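Local coordinates for epidermal growth factor receptor pathway substrate 8-like protein 1 (Mus musculus, PDB 2CY5) that probably binds peptide motifs through its phosphotyrosine-binding (PTB) domain, as an EPS8-related protein thought to take part in receptor tyrosine kinase signalling, at residues H15-C20 with A38-Q43; H28-A33 with R81-M86; M51-S56 with E120-D125; L95-Q100 with E124-A129. All coordinates share one frame; numbering follows the deposited sequence.

Contact 1: H15-C20 with A38-Q43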
loop_
_atom_site.group_PDB
_atom_site.type_symbol
_atom_site.label_atom_id
_atom_site.label_comp_id
_atom_site.label_asym_id
_atom_site.label_seq_id
_atom_site.Cartn_x
_atom_site.Cartn_y
_atom_site.Cartn_z
ATOM N N HIS A 15 -0.957 14.118 5.742
ATOM C CA HIS A 15 -1.697 12.848 5.542
ATOM C C HIS A 15 -2.326 12.490 6.880
ATOM O O HIS A 15 -1.652 12.613 7.948
ATOM C CB HIS A 15 -0.622 11.820 5.124
ATOM C CG HIS A 15 -1.184 10.428 5.169
ATOM N ND1 HIS A 15 -1.065 9.579 6.281
ATOM C CD2 HIS A 15 -1.938 9.749 4.261
ATOM C CE1 HIS A 15 -1.726 8.451 6.042
ATOM N NE2 HIS A 15 -2.262 8.519 4.821
ATOM N N LEU A 16 -3.560 12.081 6.939
ATOM C CA LEU A 16 -4.157 11.741 8.216
ATOM C C LEU A 16 -4.234 10.198 8.371
ATOM O O LEU A 16 -3.858 9.742 9.408
ATOM C CB LEU A 16 -5.569 12.239 8.305
ATOM C CG LEU A 16 -5.584 13.809 8.168
ATOM C CD1 LEU A 16 -7.093 14.249 8.392
ATOM C CD2 LEU A 16 -4.750 14.385 9.334
ATOM N N VAL A 17 -4.763 9.444 7.399
ATOM C CA VAL A 17 -4.905 7.963 7.578
ATOM C C VAL A 17 -5.146 7.326 6.168
ATOM O O VAL A 17 -5.569 8.041 5.210
ATOM C CB VAL A 17 -6.246 7.699 8.465
ATOM C CG1 VAL A 17 -7.543 7.749 7.638
ATOM C CG2 VAL A 17 -6.113 6.280 9.041
ATOM N N THR A 18 -4.734 6.058 5.987
ATOM C CA THR A 18 -5.034 5.279 4.819
ATOM C C THR A 18 -5.644 3.978 5.398
ATOM O O THR A 18 -5.036 3.381 6.372
ATOM C CB THR A 18 -3.803 4.972 4.117
ATOM O OG1 THR A 18 -3.233 6.161 3.528
ATOM C CG2 THR A 18 -4.108 3.921 2.989
ATOM N N PHE A 19 -6.772 3.500 4.919
ATOM C CA PHE A 19 -7.324 2.256 5.420
ATOM C C PHE A 19 -7.962 1.500 4.274
ATOM O O PHE A 19 -8.351 2.128 3.260
ATOM C CB PHE A 19 -8.296 2.535 6.617
ATOM C CG PHE A 19 -9.572 3.289 6.260
ATOM C CD1 PHE A 19 -10.568 2.692 5.567
ATOM C CD2 PHE A 19 -9.693 4.645 6.676
ATOM C CE1 PHE A 19 -11.774 3.430 5.234
ATOM C CE2 PHE A 19 -10.868 5.407 6.369
ATOM C CZ PHE A 19 -11.888 4.818 5.658
ATOM N N CYS A 20 -8.036 0.166 4.356
ATOM C CA CYS A 20 -8.511 -0.666 3.219
ATOM C C CYS A 20 -10.021 -0.633 3.275
ATOM O O CYS A 20 -10.656 -0.535 4.362
ATOM C CB CYS A 20 -8.066 -2.239 3.414
ATOM S SG CYS A 20 -6.210 -1.994 3.630
ATOM N N ALA A 38 -13.488 9.716 11.861
ATOM C CA ALA A 38 -13.697 10.289 13.188
ATOM C C ALA A 38 -13.589 9.105 14.204
ATOM O O ALA A 38 -12.973 9.337 15.258
ATOM C CB ALA A 38 -15.100 10.900 13.374
ATOM N N VAL A 39 -14.162 7.927 13.913
ATOM C CA VAL A 39 -14.030 6.784 14.920
ATOM C C VAL A 39 -12.538 6.499 15.132
ATOM O O VAL A 39 -12.039 6.401 16.262
ATOM C CB VAL A 39 -14.775 5.570 14.430
ATOM C CG1 VAL A 39 -14.539 4.347 15.329
ATOM C CG2 VAL A 39 -16.261 5.855 14.492
HETATM N N MSE A 40 -11.785 6.393 14.016
HETATM C CA MSE A 40 -10.361 6.100 14.099
HETATM C C MSE A 40 -9.662 7.109 14.876
HETATM O O MSE A 40 -8.698 6.839 15.649
HETATM C CB MSE A 40 -9.675 5.916 12.653
HETATM C CG MSE A 40 -10.275 4.673 12.139
HETATM SE SE MSE A 40 -9.636 4.536 10.237
HETATM C CE MSE A 40 -7.754 4.005 10.788
ATOM N N ASP A 41 -10.099 8.327 14.683
ATOM C CA ASP A 41 -9.387 9.380 15.381
ATOM C C ASP A 41 -9.716 9.241 16.879
ATOM O O ASP A 41 -8.793 9.384 17.735
ATOM C CB ASP A 41 -9.890 10.752 14.900
ATOM C CG ASP A 41 -9.130 11.894 15.473
ATOM O OD1 ASP A 41 -7.854 11.851 15.864
ATOM O OD2 ASP A 41 -9.896 12.891 15.536
ATOM N N SER A 42 -10.939 8.893 17.191
ATOM C CA SER A 42 -11.208 8.801 18.624
ATOM C C SER A 42 -10.476 7.528 19.245
ATOM O O SER A 42 -10.352 7.405 20.495
ATOM C CB SER A 42 -12.698 8.719 18.829
ATOM O OG SER A 42 -13.096 7.394 18.484
ATOM N N GLN A 43 -9.990 6.593 18.413
ATOM C CA GLN A 43 -9.281 5.427 18.939
ATOM C C GLN A 43 -7.755 5.726 18.940
ATOM O O GLN A 43 -6.953 4.818 19.114
ATOM C CB GLN A 43 -9.566 4.237 18.065
ATOM C CG GLN A 43 -11.002 3.721 18.126
ATOM C CD GLN A 43 -11.332 2.651 17.034
ATOM O OE1 GLN A 43 -10.749 2.601 15.874
ATOM N NE2 GLN A 43 -12.278 1.806 17.370
#
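A selenium atom resting against an aromatic ring sets this contact apart: M40, a selenomethionine in this crystal, places SE beside F19 in a Met-aromatic contact that is oblique. SE lies 4.4 Å from the centroid of the F19 ring and 46° off the ring normal, and the ring carbon it approaches most closely is CD2, at 3.6 Å from M40 SE. The terminal methyl has another partner. M40 CE presses on V17 CG2 at 3.3 Å, tighter than two carbons usually sit. What divides the chain between two neighbours is its last torsion: M40 runs straight through chi2 and then bends (chi3 74°), leaving SE for the ring and CE for the valine. One flexible side chain from a helix thus reaches two strand residues, V17 and F19, which both turn their CB atoms toward it. T18, between them, faces the other way, and its OG1 lies 2.9 Å from H15 NE2 in a hydrogen bond within the strand and also bonds H110 ND1 of strand 108-114. The sheet is slightly irregular here, since L16 and V17 both face F111 as a classic beta bulge. Around the contact, L37 of helix 30-42 packs on V17, F111 touches both V17 and F19, and A105 of the second subunit packs on M40. Farther along the strand, C20 is joined by a disulfide to C20 of the second subunit.

Contact 2: H28-A33 with R81-M86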
loop_
_atom_site.group_PDB
_atom_site.type_symbol
_atom_site.label_atom_id
_atom_site.label_comp_id
_atom_site.label_asym_id
_atom_site.label_seq_id
_atom_site.Cartn_x
_atom_site.Cartn_y
_atom_site.Cartn_z
ATOM N N HIS A 28 -19.628 2.728 2.387
ATOM C CA HIS A 28 -20.034 2.788 0.941
ATOM C C HIS A 28 -19.994 4.135 0.382
ATOM O O HIS A 28 -19.997 4.272 -0.867
ATOM C CB HIS A 28 -21.475 2.203 0.809
ATOM C CG HIS A 28 -21.633 0.837 1.415
ATOM N ND1 HIS A 28 -22.738 0.468 2.152
ATOM C CD2 HIS A 28 -20.771 -0.217 1.482
ATOM C CE1 HIS A 28 -22.546 -0.753 2.655
ATOM N NE2 HIS A 28 -21.362 -1.187 2.267
ATOM N N THR A 29 -20.091 5.150 1.243
ATOM C CA THR A 29 -20.117 6.525 0.777
ATOM C C THR A 29 -19.025 7.387 1.420
ATOM O O THR A 29 -18.454 6.955 2.377
ATOM C CB THR A 29 -21.392 7.292 1.177
ATOM O OG1 THR A 29 -21.511 7.323 2.615
ATOM C CG2 THR A 29 -22.582 6.541 0.550
ATOM N N VAL A 30 -18.730 8.558 0.812
ATOM C CA VAL A 30 -17.815 9.509 1.384
ATOM C C VAL A 30 -18.187 9.812 2.818
ATOM O O VAL A 30 -17.310 9.978 3.690
ATOM C CB VAL A 30 -17.813 10.823 0.555
ATOM C CG1 VAL A 30 -16.864 11.922 1.291
ATOM C CG2 VAL A 30 -17.171 10.519 -0.762
ATOM N N GLU A 31 -19.492 9.973 3.097
ATOM C CA GLU A 31 -19.931 10.248 4.433
ATOM C C GLU A 31 -19.564 9.071 5.412
ATOM O O GLU A 31 -19.091 9.362 6.567
ATOM C CB GLU A 31 -21.436 10.421 4.462
ATOM C CG GLU A 31 -21.914 11.778 4.388
ATOM C CD GLU A 31 -21.873 12.422 5.798
ATOM O OE1 GLU A 31 -20.743 12.446 6.392
ATOM O OE2 GLU A 31 -22.949 12.901 6.316
ATOM N N ASP A 32 -19.819 7.812 4.970
ATOM C CA ASP A 32 -19.444 6.652 5.817
ATOM C C ASP A 32 -17.901 6.725 6.103
ATOM O O ASP A 32 -17.423 6.492 7.243
ATOM C CB ASP A 32 -19.633 5.319 5.164
ATOM C CG ASP A 32 -21.152 4.957 4.868
ATOM O OD1 ASP A 32 -22.066 5.379 5.658
ATOM O OD2 ASP A 32 -21.427 4.161 3.907
ATOM N N ALA A 33 -17.145 7.092 5.081
ATOM C CA ALA A 33 -15.694 7.153 5.242
ATOM C C ALA A 33 -15.304 8.216 6.204
ATOM O O ALA A 33 -14.349 7.985 7.009
ATOM C CB ALA A 33 -15.015 7.398 3.874
ATOM N N ARG A 81 -11.450 7.427 -7.178
ATOM C CA ARG A 81 -12.305 8.552 -6.774
ATOM C C ARG A 81 -11.534 9.661 -6.051
ATOM O O ARG A 81 -10.621 9.366 -5.213
ATOM C CB ARG A 81 -13.388 8.162 -5.797
ATOM C CG ARG A 81 -14.307 9.360 -5.668
ATOM C CD ARG A 81 -15.777 8.980 -5.277
ATOM N NE ARG A 81 -16.606 10.146 -5.092
ATOM C CZ ARG A 81 -17.654 10.162 -4.307
ATOM N NH1 ARG A 81 -18.029 9.046 -3.669
ATOM N NH2 ARG A 81 -18.227 11.338 -4.048
ATOM N N CYS A 82 -11.959 10.944 -6.226
ATOM C CA CYS A 82 -11.234 11.980 -5.485
ATOM C C CYS A 82 -12.307 12.964 -5.042
ATOM O O CYS A 82 -13.073 13.371 -5.913
ATOM C CB CYS A 82 -10.231 12.665 -6.459
ATOM S SG CYS A 82 -9.443 14.044 -5.579
ATOM N N ASP A 83 -12.441 13.308 -3.755
ATOM C CA ASP A 83 -13.472 14.248 -3.300
ATOM C C ASP A 83 -12.883 15.102 -2.204
ATOM O O ASP A 83 -11.732 14.876 -1.739
ATOM C CB ASP A 83 -14.620 13.562 -2.754
ATOM C CG ASP A 83 -15.970 14.427 -2.889
ATOM O OD1 ASP A 83 -17.079 13.973 -2.558
ATOM O OD2 ASP A 83 -15.906 15.586 -3.316
ATOM N N ALA A 84 -13.574 16.173 -1.816
ATOM C CA ALA A 84 -13.091 16.994 -0.740
ATOM C C ALA A 84 -14.307 17.027 0.179
ATOM O O ALA A 84 -15.441 17.105 -0.290
ATOM C CB ALA A 84 -12.756 18.376 -1.164
ATOM N N VAL A 85 -14.132 17.026 1.475
ATOM C CA VAL A 85 -15.312 17.023 2.327
ATOM C C VAL A 85 -15.001 17.675 3.632
ATOM O O VAL A 85 -13.831 17.726 4.005
ATOM C CB VAL A 85 -15.899 15.580 2.525
ATOM C CG1 VAL A 85 -14.924 14.702 3.184
ATOM C CG2 VAL A 85 -17.188 15.635 3.369
HETATM N N MSE A 86 -16.046 18.243 4.280
HETATM C CA MSE A 86 -15.967 18.897 5.615
HETATM C C MSE A 86 -16.797 18.081 6.595
HETATM O O MSE A 86 -17.983 18.333 6.802
HETATM C CB MSE A 86 -16.579 20.296 5.631
HETATM C CG MSE A 86 -16.629 20.954 7.028
HETATM SE SE MSE A 86 -15.942 22.756 6.646
HETATM C CE MSE A 86 -17.565 23.030 5.614
HETATM O O HOH W 1 -20.215 8.841 -2.069
#
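V30 meets strand 79-85 with both of its methyl groups, and its side chain can be followed outward from CB. CB itself stands back and serves as the fork. The CG2 branch goes to the guanidinium of R81, over one face of it, with V30 CG2 at 3.4 Å from R81 NH1 and 3.5 Å from R81 NH2, the two side chains crossing at about a right angle. The same methyl also approaches D83 OD1, the oxygen that pairs with R81 in a salt bridge (R81 NH2 to D83 OD1, 3.2 Å). The other branch lies anti to the backbone N (chi1 175°), and there V30 CG1 meets V85 CG1 tip to tip at 3.9 Å; L96 of the next strand touches V30 too. The helix that carries this valine starts here, and its first turn is closed by a capping box: T29 OG1 accepts from D32 N at 2.9 Å, while D32 OD2 accepts from T29 N and, through its anti lone pair, from H28 N. In the PTB sheet, strand 79-85 is an outermost strand within this chain, so the contact brings the start of helix 30-42 against that border. Were V30 replaced by an alanine, the guanidinium face of R81 would probably lose its methyl cover and V85 its apolar neighbour here. A water in the plane of the guanidinium accepts from R81 NH1 at 2.7 Å and, in a longer bond, from V30 N, bridging strand and helix start.

Contact 3: M51-S56 with E120-D125. With CA (calcium ion), chain B.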
loop_
_atom_site.group_PDB
_atom_site.type_symbol
_atom_site.label_atom_id
_atom_site.label_comp_id
_atom_site.label_asym_id
_atom_site.label_seq_id
_atom_site.Cartn_x
_atom_site.Cartn_y
_atom_site.Cartn_z
HETATM N N MSE A 51 3.286 16.260 4.261
HETATM C CA MSE A 51 3.820 15.683 3.048
HETATM C C MSE A 51 3.572 16.656 1.897
HETATM O O MSE A 51 2.714 17.539 1.942
HETATM C CB MSE A 51 3.008 14.396 2.656
HETATM C CG MSE A 51 3.410 13.151 3.304
HETATM SE SE MSE A 51 2.227 11.702 2.660
HETATM C CE MSE A 51 3.080 10.513 4.052
ATOM N N LEU A 52 4.292 16.420 0.855
ATOM C CA LEU A 52 4.173 17.153 -0.439
ATOM C C LEU A 52 3.390 16.328 -1.431
ATOM O O LEU A 52 3.854 15.275 -1.863
ATOM C CB LEU A 52 5.536 17.285 -1.079
ATOM C CG LEU A 52 5.789 18.542 -1.902
ATOM C CD1 LEU A 52 4.810 19.692 -1.623
ATOM C CD2 LEU A 52 7.232 18.955 -1.523
ATOM N N LEU A 53 2.221 16.822 -1.844
ATOM C CA LEU A 53 1.388 16.091 -2.803
ATOM C C LEU A 53 1.538 16.756 -4.207
ATOM O O LEU A 53 1.322 18.013 -4.397
ATOM C CB LEU A 53 -0.089 16.056 -2.296
ATOM C CG LEU A 53 -1.029 15.184 -3.164
ATOM C CD1 LEU A 53 -2.462 14.981 -2.540
ATOM C CD2 LEU A 53 -1.351 15.917 -4.494
ATOM N N ARG A 54 2.070 15.988 -5.138
ATOM C CA ARG A 54 2.310 16.457 -6.478
ATOM C C ARG A 54 1.396 15.894 -7.543
ATOM O O ARG A 54 1.156 14.699 -7.619
ATOM C CB ARG A 54 3.790 16.293 -6.765
ATOM C CG ARG A 54 4.189 16.825 -8.154
ATOM C CD ARG A 54 5.705 16.611 -8.548
ATOM N NE ARG A 54 6.611 17.313 -7.623
ATOM C CZ ARG A 54 7.929 17.040 -7.540
ATOM N NH1 ARG A 54 8.505 16.097 -8.310
ATOM N NH2 ARG A 54 8.684 17.691 -6.680
ATOM N N VAL A 55 0.667 16.768 -8.299
ATOM C CA VAL A 55 -0.216 16.238 -9.361
ATOM C C VAL A 55 0.466 16.487 -10.707
ATOM O O VAL A 55 0.852 17.651 -10.981
ATOM C CB VAL A 55 -1.468 16.993 -9.300
ATOM C CG1 VAL A 55 -2.452 16.469 -10.244
ATOM C CG2 VAL A 55 -2.053 16.912 -7.766
ATOM N N SER A 56 0.675 15.451 -11.497
ATOM C CA SER A 56 1.279 15.564 -12.829
ATOM C C SER A 56 0.340 14.992 -13.756
ATOM O O SER A 56 -0.666 14.389 -13.366
ATOM C CB SER A 56 2.607 14.873 -12.837
ATOM O OG SER A 56 2.407 13.518 -12.986
ATOM N N GLU A 120 -10.267 21.598 -1.613
ATOM C CA GLU A 120 -11.081 21.817 -2.825
ATOM C C GLU A 120 -10.268 22.121 -4.065
ATOM O O GLU A 120 -10.618 21.604 -5.176
ATOM C CB GLU A 120 -12.020 23.003 -2.635
ATOM C CG GLU A 120 -12.949 23.022 -3.774
ATOM C CD GLU A 120 -13.933 21.830 -3.679
ATOM O OE1 GLU A 120 -14.297 21.372 -4.807
ATOM O OE2 GLU A 120 -14.314 21.424 -2.494
ATOM N N LEU A 121 -9.212 22.852 -3.874
ATOM C CA LEU A 121 -8.333 23.224 -5.018
ATOM C C LEU A 121 -7.610 22.022 -5.459
ATOM O O LEU A 121 -7.404 21.803 -6.649
ATOM C CB LEU A 121 -7.336 24.287 -4.549
ATOM C CG LEU A 121 -6.376 24.924 -5.564
ATOM C CD1 LEU A 121 -7.169 25.743 -6.537
ATOM C CD2 LEU A 121 -5.362 25.877 -4.936
ATOM N N ILE A 122 -7.269 21.134 -4.520
ATOM C CA ILE A 122 -6.461 19.940 -4.969
ATOM C C ILE A 122 -7.358 18.941 -5.671
ATOM O O ILE A 122 -6.922 18.330 -6.667
ATOM C CB ILE A 122 -5.713 19.230 -3.737
ATOM C CG1 ILE A 122 -4.758 20.233 -2.983
ATOM C CG2 ILE A 122 -4.897 18.058 -4.266
ATOM C CD1 ILE A 122 -4.290 19.706 -1.520
ATOM N N ARG A 123 -8.586 18.755 -5.139
ATOM C CA ARG A 123 -9.620 17.930 -5.767
ATOM C C ARG A 123 -9.837 18.379 -7.220
ATOM O O ARG A 123 -9.828 17.530 -8.119
ATOM C CB ARG A 123 -10.933 18.040 -5.020
ATOM C CG ARG A 123 -12.071 17.294 -5.772
ATOM C CD ARG A 123 -13.395 17.691 -5.195
ATOM N NE ARG A 123 -13.611 19.006 -5.777
ATOM C CZ ARG A 123 -13.867 19.162 -7.081
ATOM N NH1 ARG A 123 -13.944 18.109 -7.897
ATOM N NH2 ARG A 123 -14.010 20.381 -7.562
ATOM N N GLU A 124 -9.934 19.679 -7.471
ATOM C CA GLU A 124 -10.199 20.073 -8.864
ATOM C C GLU A 124 -9.062 19.763 -9.698
ATOM O O GLU A 124 -9.315 19.387 -10.793
ATOM C CB GLU A 124 -10.466 21.611 -9.009
ATOM C CG GLU A 124 -11.837 22.065 -8.670
ATOM C CD GLU A 124 -11.799 23.670 -8.743
ATOM O OE1 GLU A 124 -11.585 24.377 -7.677
ATOM O OE2 GLU A 124 -11.877 24.180 -9.886
ATOM N N ASP A 125 -7.826 19.913 -9.230
ATOM C CA ASP A 125 -6.657 19.629 -10.009
ATOM C C ASP A 125 -6.527 18.136 -10.355
ATOM O O ASP A 125 -6.361 17.706 -11.542
ATOM C CB ASP A 125 -5.432 20.095 -9.209
ATOM C CG ASP A 125 -4.134 20.025 -10.039
ATOM O OD1 ASP A 125 -4.225 19.757 -11.248
ATOM O OD2 ASP A 125 -3.045 20.300 -9.534
HETATM CA CA CA B . -3.142 20.238 -13.307
HETATM O O HOH W 2 -1.319 19.879 -11.801
HETATM O O HOH W 3 -5.123 19.186 -13.726
HETATM O O HOH W 4 -2.020 18.316 -14.286
HETATM O O HOH W 5 -4.073 22.335 -12.811
HETATM O O HOH W 6 -3.892 21.003 -15.482
#
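A calcium site seen in this crystal sits at one end of the contact, where D125 of the C-terminal helix lies against V55 of strand 49-55. D125 OD1 binds the calcium ion at 2.4 Å; five waters and the carbonyl oxygen of A6 complete a shell of seven ligands. The carboxylate is straddled by the valine: V55 CB comes 3.7 Å from D125 OD2, its CG1 branch lies 3.9 Å from D125 OD1, and its CG2 branch faces D125 OD2 at that same 3.9 Å. With CG anti to the backbone N (chi1 -172°), the acid points out from the helix toward both metal and strand. The second oxygen, OD2, is hydrogen-bonded to Y11 OH, which probably fixes the rotation of the group, and a calcium-bound water stands between OD2 and V55 O. As in other PTB domains, which share the PH-like fold, a C-terminal helix packs on the strongly bent sheet, and this contact is part of that seam. One turn earlier along the helix the packing becomes purely apolar: I122 CG2 meets L53 CD2 at 4.1 Å, the two side chains lying oblique to each other, and I122 also touches Y11 and V13. Elsewhere on the helix R123 turns its NE and NH2 side to E120 OE1, with R123 NE 2.6 Å from E120 OE1 and above the carboxylate plane.

Contact 4: L95-Q100 with E124-A129. With CA (calcium ion), chain B.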
loop_
_atom_site.group_PDB
_atom_site.type_symbol
_atom_site.label_atom_id
_atom_site.label_comp_id
_atom_site.label_asym_id
_atom_site.label_seq_id
_atom_site.Cartn_x
_atom_site.Cartn_y
_atom_site.Cartn_z
ATOM N N LEU A 95 -9.248 16.108 1.935
ATOM C CA LEU A 95 -9.120 15.634 0.608
ATOM C C LEU A 95 -9.253 14.044 0.716
ATOM O O LEU A 95 -8.527 13.364 1.491
ATOM C CB LEU A 95 -7.731 15.946 0.084
ATOM C CG LEU A 95 -7.559 15.225 -1.297
ATOM C CD1 LEU A 95 -8.435 15.828 -2.418
ATOM C CD2 LEU A 95 -5.989 15.384 -1.810
ATOM N N LEU A 96 -10.187 13.460 0.013
ATOM C CA LEU A 96 -10.290 12.009 0.066
ATOM C C LEU A 96 -9.865 11.464 -1.257
ATOM O O LEU A 96 -10.249 11.957 -2.386
ATOM C CB LEU A 96 -11.718 11.691 0.342
ATOM C CG LEU A 96 -12.084 10.283 0.797
ATOM C CD1 LEU A 96 -13.510 10.239 1.326
ATOM C CD2 LEU A 96 -12.030 9.536 -0.362
ATOM N N LEU A 97 -8.990 10.477 -1.246
ATOM C CA LEU A 97 -8.590 9.787 -2.507
ATOM C C LEU A 97 -8.821 8.265 -2.349
ATOM O O LEU A 97 -8.363 7.668 -1.371
ATOM C CB LEU A 97 -7.099 9.972 -2.880
ATOM C CG LEU A 97 -6.605 11.182 -3.560
ATOM C CD1 LEU A 97 -5.015 11.073 -3.546
ATOM C CD2 LEU A 97 -7.112 11.085 -4.997
ATOM N N VAL A 98 -9.572 7.651 -3.244
ATOM C CA VAL A 98 -9.710 6.192 -3.141
ATOM C C VAL A 98 -8.853 5.672 -4.285
ATOM O O VAL A 98 -9.034 6.117 -5.455
ATOM C CB VAL A 98 -11.149 5.806 -3.359
ATOM C CG1 VAL A 98 -11.297 4.133 -3.337
ATOM C CG2 VAL A 98 -12.067 6.630 -2.417
ATOM N N CYS A 99 -7.910 4.702 -4.046
ATOM C CA CYS A 99 -7.068 4.184 -5.126
ATOM C C CYS A 99 -7.317 2.626 -5.140
ATOM O O CYS A 99 -7.724 2.029 -4.079
ATOM C CB CYS A 99 -5.624 4.418 -4.751
ATOM S SG CYS A 99 -5.454 6.191 -4.747
ATOM N N GLN A 100 -7.074 2.009 -6.274
ATOM C CA GLN A 100 -7.150 0.489 -6.335
ATOM C C GLN A 100 -5.802 0.197 -6.927
ATOM O O GLN A 100 -5.553 0.440 -8.155
ATOM C CB GLN A 100 -8.281 0.016 -7.307
ATOM C CG GLN A 100 -8.256 -1.596 -7.568
ATOM C CD GLN A 100 -8.266 -2.320 -6.201
ATOM O OE1 GLN A 100 -7.240 -2.804 -5.702
ATOM N NE2 GLN A 100 -9.393 -2.360 -5.595
ATOM N N GLU A 124 -9.934 19.679 -7.471
ATOM C CA GLU A 124 -10.199 20.073 -8.864
ATOM C C GLU A 124 -9.062 19.763 -9.698
ATOM O O GLU A 124 -9.315 19.387 -10.793
ATOM C CB GLU A 124 -10.466 21.611 -9.009
ATOM C CG GLU A 124 -11.837 22.065 -8.670
ATOM C CD GLU A 124 -11.799 23.670 -8.743
ATOM O OE1 GLU A 124 -11.585 24.377 -7.677
ATOM O OE2 GLU A 124 -11.877 24.180 -9.886
ATOM N N ASP A 125 -7.826 19.913 -9.230
ATOM C CA ASP A 125 -6.657 19.629 -10.009
ATOM C C ASP A 125 -6.527 18.136 -10.355
ATOM O O ASP A 125 -6.361 17.706 -11.542
ATOM C CB ASP A 125 -5.432 20.095 -9.209
ATOM C CG ASP A 125 -4.134 20.025 -10.039
ATOM O OD1 ASP A 125 -4.225 19.757 -11.248
ATOM O OD2 ASP A 125 -3.045 20.300 -9.534
ATOM N N ILE A 126 -6.757 17.305 -9.336
ATOM C CA ILE A 126 -6.674 15.845 -9.633
ATOM C C ILE A 126 -7.787 15.480 -10.513
ATOM O O ILE A 126 -7.597 14.731 -11.462
ATOM C CB ILE A 126 -6.772 15.028 -8.292
ATOM C CG1 ILE A 126 -5.436 15.384 -7.540
ATOM C CG2 ILE A 126 -7.154 13.480 -8.569
ATOM C CD1 ILE A 126 -5.404 14.765 -6.043
ATOM N N GLN A 127 -8.981 16.009 -10.269
ATOM C CA GLN A 127 -10.134 15.578 -11.173
ATOM C C GLN A 127 -9.880 16.068 -12.657
ATOM O O GLN A 127 -10.210 15.348 -13.607
ATOM C CB GLN A 127 -11.432 16.203 -10.704
ATOM C CG GLN A 127 -12.625 15.691 -11.483
ATOM C CD GLN A 127 -12.757 14.148 -11.463
ATOM O OE1 GLN A 127 -12.822 13.541 -10.352
ATOM N NE2 GLN A 127 -12.786 13.502 -12.681
ATOM N N GLY A 128 -9.325 17.276 -12.818
ATOM C CA GLY A 128 -8.928 17.738 -14.161
ATOM C C GLY A 128 -7.884 16.798 -14.782
ATOM O O GLY A 128 -8.003 16.435 -16.006
ATOM N N ALA A 129 -6.945 16.308 -13.966
ATOM C CA ALA A 129 -5.912 15.437 -14.502
ATOM C C ALA A 129 -6.528 14.072 -14.830
ATOM O O ALA A 129 -6.216 13.525 -15.916
ATOM C CB ALA A 129 -4.652 15.309 -13.588
HETATM CA CA CA B . -3.142 20.238 -13.307
HETATM O O HOH W 2 -1.319 19.879 -11.801
HETATM O O HOH W 3 -5.123 19.186 -13.726
HETATM O O HOH W 4 -2.020 18.316 -14.286
HETATM O O HOH W 5 -4.073 22.335 -12.811
HETATM O O HOH W 6 -3.892 21.003 -15.482
#
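Flat groups have no part in the meeting of L95 and L97 with I126; it is made by branched aliphatic tips alone, and F112 of strand 108-114 touches both leucines from the sheet. The contact belongs to the packing of the C-terminal helix on the PTB sheet, the arrangement that closes the hydrophobic core in this fold. A single methyl serves both partners: I126 CD1 comes 4.2 Å from L97 CD2 and 4.3 Å from L95 CD2. The isoleucine reaches this far because its chain is extended at chi2 (174°), which carries CD1 to the end of the side chain. L97 starts off in a less direct direction, but with CG anti to the carbonyl carbon (chi1 -81°) its end swings round, and it meets I126 tip to tip. L95, by contrast, already turns its CB toward the helix. These are ordinary van der Waals separations, so the fit is neither strained nor polar. More apolar side chains surround the three: C82 of the adjacent strand packs on both leucines, I79 on L97, L53 on L95, and V55 on I126. L96, between the two leucines, instead touches F111. On the helix itself, G128 N bonds to E124 O at 2.9 Å. One helical residue further on, D125 O takes two donors, A129 N at 2.9 Å and a water that is itself bound to the calcium ion.

How the contacts relate
From the N terminus, contact 1 is the first to close, joining strand 9-20 to the end of helix 30-42 across 17 residues. Contact 2 starts inside that interval, at the beginning of the same helix, and runs on to strand 79-85, so the two cross. Contact 3 opens from strand 49-55 within contact 2's span and closes beyond it on helix 118-133, crossing contact 2 but following contact 1. Contact 4, in series after contacts 1 and 2, opens inside contact 3's span and ends on the same helix stretch, sharing E124 and D125. Neighbouring strands join contacts 2 and 4, D83 O lying 2.7 Å from L96 N. The four contacts tie both helices to one sheet.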